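Local coordinates for protein putative dimetal phosphatase (Danio rerio, PDB 2NXF) that probably hydrolyses ADP-ribose and CDP-alcohols such as CDP-choline at a dinuclear metal centre, at residues D148-L152 against S153-R157; C234-P238 against I239-W243; A247-S250 against V251-S254. All coordinates share one frame; numbering follows the deposited sequence.

Contact 1: residues D148-L152 against S153-R157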
# COMPACT_ATOMS: atom_id res chain seq x y z
N ASP A 148 5.73 -6.04 1.80
CA ASP A 148 6.54 -5.05 2.50
C ASP A 148 7.44 -4.36 1.45
O ASP A 148 8.55 -4.83 1.13
CB ASP A 148 7.40 -5.79 3.55
CG ASP A 148 8.24 -4.86 4.42
OD1 ASP A 148 8.29 -3.62 4.20
OD2 ASP A 148 8.87 -5.41 5.34
N ALA A 149 6.96 -3.23 0.92
CA ALA A 149 7.67 -2.55 -0.16
C ALA A 149 8.89 -1.75 0.33
O ALA A 149 9.60 -1.16 -0.50
CB ALA A 149 6.71 -1.62 -0.92
N TYR A 150 9.11 -1.73 1.65
CA TYR A 150 10.30 -1.09 2.26
C TYR A 150 11.24 -2.10 2.91
O TYR A 150 12.09 -1.75 3.72
CB TYR A 150 9.89 0.04 3.23
CG TYR A 150 9.21 1.14 2.46
CD1 TYR A 150 9.94 2.22 1.94
CD2 TYR A 150 7.84 1.05 2.14
CE1 TYR A 150 9.33 3.20 1.18
CE2 TYR A 150 7.22 2.02 1.38
CZ TYR A 150 7.97 3.09 0.89
OH TYR A 150 7.38 4.08 0.13
N ASP A 151 11.08 -3.36 2.51
CA ASP A 151 11.98 -4.44 2.90
C ASP A 151 13.42 -4.03 2.53
O ASP A 151 14.33 -4.05 3.37
CB ASP A 151 11.50 -5.68 2.13
CG ASP A 151 12.33 -6.91 2.35
OD1 ASP A 151 13.28 -6.92 3.17
OD2 ASP A 151 12.00 -7.90 1.66
N LEU A 152 13.61 -3.65 1.27
CA LEU A 152 14.84 -2.95 0.91
C LEU A 152 14.52 -1.47 0.93
O LEU A 152 13.71 -1.01 0.13
CB LEU A 152 15.31 -3.39 -0.49
CG LEU A 152 15.63 -4.88 -0.65
CD1 LEU A 152 16.15 -5.10 -2.06
CD2 LEU A 152 16.64 -5.37 0.38
N SER A 153 15.11 -0.74 1.86
CA SER A 153 14.92 0.71 1.93
C SER A 153 15.98 1.28 2.85
O SER A 153 16.62 0.54 3.61
CB SER A 153 13.53 1.06 2.49
OG SER A 153 13.40 0.69 3.87
N VAL A 154 16.18 2.59 2.76
CA VAL A 154 17.04 3.23 3.74
C VAL A 154 16.22 3.80 4.90
O VAL A 154 16.75 4.03 5.98
CB VAL A 154 17.97 4.30 3.13
CG1 VAL A 154 18.98 3.65 2.19
CG2 VAL A 154 17.16 5.38 2.40
N ILE A 155 14.92 4.02 4.67
CA ILE A 155 14.07 4.64 5.68
C ILE A 155 13.44 3.62 6.64
O ILE A 155 13.03 3.99 7.76
CB ILE A 155 12.97 5.53 5.06
CG1 ILE A 155 12.00 4.69 4.20
CG2 ILE A 155 13.57 6.72 4.31
CD1 ILE A 155 10.75 5.45 3.83
N GLY A 156 13.40 2.36 6.21
CA GLY A 156 12.78 1.28 7.00
C GLY A 156 13.73 0.20 7.49
O GLY A 156 13.29 -0.90 7.88
N ARG A 157 15.03 0.48 7.45
CA ARG A 157 16.04 -0.44 7.97
C ARG A 157 17.06 0.34 8.81
O ARG A 157 17.24 1.54 8.60
CB ARG A 157 16.73 -1.16 6.80
CG ARG A 157 15.84 -2.13 6.01
CD ARG A 157 15.38 -3.31 6.88
NE ARG A 157 14.50 -4.23 6.15
CZ ARG A 157 13.84 -5.24 6.72
NH1 ARG A 157 13.92 -5.44 8.04
NH2 ARG A 157 13.09 -6.03 5.96
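The guanidinium of Arg157 meets Asp151 at its edge. NE points within the plane of the group at the backbone oxygen, Arg157 NE to Asp151 O being 2.8 Å, and the bond is nearly straight (171° at the hydrogen), received in the carbonyl plane on a lone pair. Beside it, Arg157 NH2 makes a salt bridge of 2.9 Å with Asp151 OD1, which it meets from above the carboxylate plane, the two flat groups being turned 65° against each other. Arg157 thus grips main chain and side chain of one residue side-on, its chain bent at chi2 (-64°). Lys163 shares Asp151 OD1, while Ser202 and Gln205 bind OD2. The Tyr150 ring has Ser153 CB at one edge, 3.8 Å from Tyr150 CD1; Ile155 CD1 approaches it obliquely, 3.8 Å from Tyr150 CE1. Ser153 OG works twice: it donates to Tyr150 O at 2.8 Å and accepts from Gly156 N at 2.9 Å, so one hydroxyl links carbonyl and amide. The tyrosine hydroxyl bonds Phe197 O, and its ring lies near the zinc ligands Asn96 and His265. Asp148 OD1 accepts from Tyr150 N at 3.3 Å, from above the carboxylate plane, and OD2 takes Tyr132 N and Arg104. An Asx turn at Asp148 and an ST motif at Ser153 shape this loop beside the dinuclear site of a calcineurin-like phosphoesterase.

Contact 2: residues C234-P238 against I239-W243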
# COMPACT_ATOMS: atom_id res chain seq x y z
N CYS A 234 2.18 1.39 -16.07
CA CYS A 234 0.89 1.88 -16.61
C CYS A 234 -0.07 2.34 -15.51
O CYS A 234 -1.06 3.01 -15.80
CB CYS A 234 0.17 0.84 -17.49
SG CYS A 234 -0.00 -0.85 -16.82
N ALA A 235 0.24 1.96 -14.27
CA ALA A 235 -0.68 2.18 -13.15
C ALA A 235 -0.27 3.27 -12.18
O ALA A 235 -0.98 3.53 -11.21
CB ALA A 235 -0.91 0.85 -12.39
N ALA A 236 0.87 3.92 -12.43
CA ALA A 236 1.35 4.95 -11.50
C ALA A 236 2.41 5.79 -12.17
O ALA A 236 3.03 5.36 -13.14
CB ALA A 236 1.94 4.32 -10.26
N ASP A 237 2.64 6.98 -11.63
CA ASP A 237 3.75 7.82 -12.08
C ASP A 237 5.07 7.09 -11.80
O ASP A 237 5.21 6.44 -10.76
CB ASP A 237 3.72 9.17 -11.38
CG ASP A 237 4.71 10.15 -11.97
OD1 ASP A 237 5.91 10.12 -11.60
OD2 ASP A 237 4.32 10.97 -12.84
N PRO A 238 6.05 7.18 -12.73
CA PRO A 238 7.34 6.49 -12.53
C PRO A 238 8.01 6.82 -11.19
O PRO A 238 8.67 5.96 -10.62
CB PRO A 238 8.21 7.02 -13.67
CG PRO A 238 7.29 7.51 -14.68
CD PRO A 238 6.01 7.90 -14.02
N ILE A 239 7.83 8.04 -10.68
CA ILE A 239 8.49 8.39 -9.42
C ILE A 239 7.95 7.60 -8.25
O ILE A 239 8.57 7.59 -7.18
CB ILE A 239 8.44 9.91 -9.11
CG1 ILE A 239 9.58 10.28 -8.13
CG2 ILE A 239 7.06 10.33 -8.59
CD1 ILE A 239 9.86 11.79 -8.01
N CYS A 240 6.79 6.95 -8.43
CA CYS A 240 6.15 6.22 -7.34
C CYS A 240 6.39 4.71 -7.35
O CYS A 240 5.90 4.00 -6.48
CB CYS A 240 4.64 6.48 -7.36
SG CYS A 240 4.27 8.18 -6.97
N LEU A 241 7.13 4.21 -8.34
CA LEU A 241 7.28 2.75 -8.49
C LEU A 241 8.30 2.18 -7.51
O LEU A 241 9.30 2.85 -7.17
CB LEU A 241 7.78 2.41 -9.90
CG LEU A 241 6.81 2.77 -11.04
CD1 LEU A 241 7.52 2.72 -12.40
CD2 LEU A 241 5.60 1.82 -10.99
N ALA A 242 8.08 0.93 -7.10
CA ALA A 242 9.11 0.18 -6.34
C ALA A 242 10.43 0.13 -7.07
O ALA A 242 10.49 0.05 -8.30
CB ALA A 242 8.65 -1.25 -6.05
N TRP A 243 11.52 0.15 -6.30
CA TRP A 243 12.85 0.08 -6.90
C TRP A 243 13.04 -1.08 -7.89
O TRP A 243 13.56 -0.88 -9.00
CB TRP A 243 13.93 -0.03 -5.82
CG TRP A 243 14.11 1.20 -4.96
CD1 TRP A 243 13.61 2.46 -5.16
CD2 TRP A 243 14.89 1.27 -3.76
NE1 TRP A 243 14.02 3.31 -4.15
CE2 TRP A 243 14.79 2.58 -3.26
CE3 TRP A 243 15.64 0.32 -3.05
CZ2 TRP A 243 15.46 3.00 -2.09
CZ3 TRP A 243 16.28 0.73 -1.88
CH2 TRP A 243 16.19 2.05 -1.41
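With its CG swung to the far side of CA from its own nitrogen (chi1 -171°), Asp237 lays a carboxylate oxygen against the start of the next segment, where Ile239 holds CG2 between its nitrogen and its carbonyl carbon, facing that oxygen. The outcome is an Asx turn leading into a short 3-10 turn. Asp237 OD1 accepts from Ile239 N at 3.0 Å with an angle of 164° at the hydrogen; it is met on its anti side, a little out of the carboxylate plane. The same oxygen lies only 3.2 Å from Ile239 CG2, a tight fit beside the bonded amide. Between the two residues stands Pro238, whose nitrogen carries no hydrogen and whose ring restricts the backbone at the head of the turn.

Two backbone bonds, each spanning three residues, then define the 3-10 geometry. Cys240 N donates to Asp237 O at 2.9 Å, and Leu241 N donates to Pro238 O at 3.3 Å; both donors sit well above the plane of the carbonyl they address. Asp237 serves two successive amides, Ile239 N through its side chain and Cys240 N through its carbonyl.

The turn lies in the loop between strand 222-227 and helix 245-253. There Cys240 comes near the zinc ligand His265 and touches Asp266, which also accepts the Asp237 amide, while Cys234 ties the loop's earlier part to Cys272 by a disulfide. On the apolar flank Leu241 CD1 touches Pro238 CA at 3.8 Å, and the other methyl of the leucine, CD2, is 4.5 Å from Ala236 CB.

Contact 3: residues A247-S250 against V251-S254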
# COMPACT_ATOMS: atom_id res chain seq x y z
N ALA A 247 11.11 -6.86 -11.23
CA ALA A 247 11.28 -8.17 -10.58
C ALA A 247 9.94 -8.69 -10.07
O ALA A 247 9.65 -9.88 -10.18
CB ALA A 247 12.30 -8.07 -9.44
N VAL A 248 9.12 -7.77 -9.57
CA VAL A 248 7.76 -8.13 -9.11
C VAL A 248 6.89 -8.53 -10.30
O VAL A 248 6.21 -9.57 -10.26
CB VAL A 248 7.08 -7.01 -8.32
CG1 VAL A 248 5.72 -7.49 -7.77
CG2 VAL A 248 7.96 -6.59 -7.14
N LEU A 249 6.92 -7.72 -11.36
CA LEU A 249 6.13 -8.03 -12.56
C LEU A 249 6.49 -9.40 -13.12
O LEU A 249 5.62 -10.15 -13.54
CB LEU A 249 6.30 -6.96 -13.64
CG LEU A 249 5.75 -5.58 -13.26
CD1 LEU A 249 6.16 -4.56 -14.30
CD2 LEU A 249 4.23 -5.65 -13.08
N SER A 250 7.78 -9.73 -13.12
CA SER A 250 8.23 -11.02 -13.63
C SER A 250 7.60 -12.18 -12.86
O SER A 250 7.21 -13.18 -13.47
CB SER A 250 9.75 -11.12 -13.58
OG SER A 250 10.33 -10.31 -14.58
N VAL A 251 7.51 -12.03 -11.53
CA VAL A 251 6.84 -13.03 -10.69
C VAL A 251 5.34 -13.10 -11.00
O VAL A 251 4.81 -14.18 -11.28
CB VAL A 251 7.07 -12.76 -9.18
CG1 VAL A 251 6.21 -13.70 -8.31
CG2 VAL A 251 8.55 -12.93 -8.84
N LEU A 252 4.67 -11.95 -11.04
CA LEU A 252 3.22 -11.92 -11.26
C LEU A 252 2.84 -12.55 -12.59
O LEU A 252 1.85 -13.29 -12.67
CB LEU A 252 2.68 -10.50 -11.21
CG LEU A 252 2.95 -9.70 -9.93
CD1 LEU A 252 2.35 -8.30 -10.07
CD2 LEU A 252 2.43 -10.45 -8.69
N ARG A 253 3.62 -12.25 -13.63
CA ARG A 253 3.34 -12.73 -14.99
C ARG A 253 3.48 -14.25 -15.15
O ARG A 253 2.99 -14.83 -16.12
CB ARG A 253 4.21 -12.00 -16.00
CG ARG A 253 3.82 -10.52 -16.12
CD ARG A 253 4.83 -9.73 -16.94
NE ARG A 253 4.35 -8.36 -17.16
CZ ARG A 253 5.14 -7.31 -17.39
NH1 ARG A 253 6.46 -7.46 -17.41
NH2 ARG A 253 4.60 -6.12 -17.61
N SER A 254 4.17 -14.88 -14.18
CA SER A 254 4.37 -16.32 -14.13
C SER A 254 3.18 -17.10 -13.57
O SER A 254 3.18 -18.33 -13.59
CB SER A 254 5.59 -16.62 -13.24
OG SER A 254 6.77 -16.20 -13.91
O HOH W 1 8.27 -9.62 -16.92
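The chain here is alpha-helical, with Leu252 N on Val248 O and Arg253 N on Leu249 O, both at 2.9 Å and nearly along the C=O axis, and a weak bond from Val251 N to Ala247 O. One turn apart, Val248 and Leu252 lie side by side and point the same way, Val248 CG1 being 4.2 Å from Leu252 CG. Leu249 adds its CD2, at 4.4 Å from Leu252 CD1. These side chains make the inner face of the helix that crosses over between the parallel strands 222-227 and 258-263 in a beta-alpha-beta unit: Leu252 rests on Val258 and Phe261, and Val248 on Phe261 and on Leu206 of helix 203-219. An alanine in place of Leu252 would probably open a gap against Val248, Leu249 and the strand side chains beneath. The outer flank is polar. Arg253, extended from CG to NE, runs back along the helix and lays one guanidinium face over Leu249 CB, which is 3.8 Å from Arg253 NH1. In the guanidinium plane, at its edge, a water accepts from Arg253 NH1 at 2.9 Å; its further link to Ser250 OG is doubtful, since that side chain has two conformers. Salt bridges to Glu246 through NH1 and to Asp274 through NH2 further fix the rotation of this group.

Read from the N terminus, the three contacts follow in series, and none nests in or crosses another. Contact 1 is a tight local turn inside the loop between strand 142-146 and helix 162-174. Contact 2 comes much later, tightening the loop that leaves strand 222-227, and the chain runs on almost directly into contact 3, two turns of helix 245-253 that return it to strand 258-263. Contacts 1 and 2 touch in space although far apart in sequence: the Trp243 ring packs on Leu152 and Ser153, joining two loops that pass near the zinc ligands. Contact 3 does not touch contact 1; it carries the chain onward into the helix packed on the seven-stranded mixed sheet.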